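Local coordinates for PlaB phospholipase (Legionella pneumophila, PDB 6ZTI), which is a virulence-associated phospholipase of the alpha/beta hydrolase family whose activity is controlled by NAD(H)-mediated tetramerization, at residues B[76-79]-B[80-83]. Residues are numbered along the deposited sequence; the frame is centred on the assembly and turned at random.
Sequences FDQA and VRDE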
# COMPACT_ATOMS: atom_id res chain seq x y z
N PHE B 76 4.30 28.80 19.15
CA PHE B 76 3.85 30.19 19.16
C PHE B 76 3.69 30.69 20.60
O PHE B 76 4.20 31.76 20.96
CB PHE B 76 2.55 30.33 18.37
CG PHE B 76 2.02 31.74 18.32
CD1 PHE B 76 2.68 32.71 17.61
CD2 PHE B 76 0.88 32.07 19.00
CE1 PHE B 76 2.20 34.00 17.57
CE2 PHE B 76 0.40 33.37 18.96
CZ PHE B 76 1.07 34.33 18.25
N ASP B 77 3.01 29.90 21.44
CA ASP B 77 2.84 30.31 22.83
C ASP B 77 4.18 30.57 23.50
O ASP B 77 4.32 31.55 24.25
CB ASP B 77 2.07 29.24 23.61
CG ASP B 77 1.55 29.75 24.94
OD1 ASP B 77 0.60 30.55 24.90
OD2 ASP B 77 2.08 29.37 26.01
N GLN B 78 5.16 29.70 23.26
CA GLN B 78 6.47 29.89 23.87
C GLN B 78 7.17 31.12 23.31
O GLN B 78 7.86 31.84 24.04
CB GLN B 78 7.34 28.65 23.65
CG GLN B 78 8.69 28.69 24.34
CD GLN B 78 8.56 28.52 25.82
OE1 GLN B 78 7.82 27.66 26.30
NE2 GLN B 78 9.29 29.34 26.57
N ALA B 79 7.02 31.36 22.01
CA ALA B 79 7.64 32.52 21.38
C ALA B 79 7.08 33.81 21.96
O ALA B 79 7.83 34.77 22.20
CB ALA B 79 7.44 32.47 19.87
N VAL B 80 5.77 33.86 22.18
CA VAL B 80 5.16 35.06 22.75
C VAL B 80 5.69 35.31 24.15
O VAL B 80 6.01 36.44 24.52
CB VAL B 80 3.62 34.93 22.73
CG1 VAL B 80 2.98 36.03 23.59
CG2 VAL B 80 3.12 34.99 21.30
N ARG B 81 5.77 34.26 24.97
CA ARG B 81 6.28 34.43 26.33
C ARG B 81 7.76 34.80 26.32
O ARG B 81 8.21 35.60 27.14
CB ARG B 81 6.03 33.16 27.14
CG ARG B 81 4.55 32.97 27.45
CD ARG B 81 4.29 31.75 28.33
NE ARG B 81 4.24 30.52 27.53
CZ ARG B 81 5.17 29.57 27.52
NH1 ARG B 81 6.25 29.67 28.29
NH2 ARG B 81 5.02 28.51 26.74
N ASP B 82 8.53 34.23 25.39
CA ASP B 82 9.96 34.53 25.36
C ASP B 82 10.22 36.00 25.03
O ASP B 82 11.21 36.57 25.51
CB ASP B 82 10.67 33.64 24.36
CG ASP B 82 10.96 32.24 24.90
OD1 ASP B 82 10.70 31.97 26.09
OD2 ASP B 82 11.44 31.39 24.11
N GLU B 83 9.36 36.63 24.23
CA GLU B 83 9.65 37.96 23.71
C GLU B 83 8.81 39.08 24.30
O GLU B 83 9.33 40.19 24.43
CB GLU B 83 9.46 37.98 22.19
CG GLU B 83 10.59 37.32 21.42
CD GLU B 83 11.87 38.14 21.41
OE1 GLU B 83 11.86 39.29 21.93
OE2 GLU B 83 12.88 37.65 20.88
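Asp77 and Arg81 form an i to i+4 salt bridge on helix 69-89, which packs against the parallel sheet of the alpha/beta hydrolase domain. Both Arg81 NE, 2.9 Å away, and Arg81 NH2 converge on Asp77 OD2 from the same face of the carboxylate; the oxygen lies near the guanidinium plane, while the two planes are turned 45° apart. A bend at chi3 (-82°) folds the arginine back along the helix to make this side-on grip. Gln78 continues the polar network: its OE1 receives Arg81 NH2 at 3.0 Å, with the donor well above the carbonyl plane, and its NE2 reaches Asp82 OD1 at 3.0 Å. Beneath these side chains, Asp82 N meets Gln78 O at 2.8 Å in the helical backbone.

The apolar side of the same turn is occupied by Phe76 and Val80, where Val80 CG2 makes a CH-pi contact over the ring face, 3.9 Å from the Phe76 centroid. These two side chains touch strand 93-99.

The helix thus joins the sheet to a subunit interface, away from the nucleotide sites. Trp109 NE1 is hydrogen-bonded to Asp77 OD1, and Asp489 of the second subunit bridges to Arg81 NH1 through its carboxylate and donates its backbone N-H to Gln78 OE1. Arg465 NH1 and Arg469 NH2, also of the second subunit, both form salt bridges with Asp82 OD2, while OD1 takes Gln78 NE2.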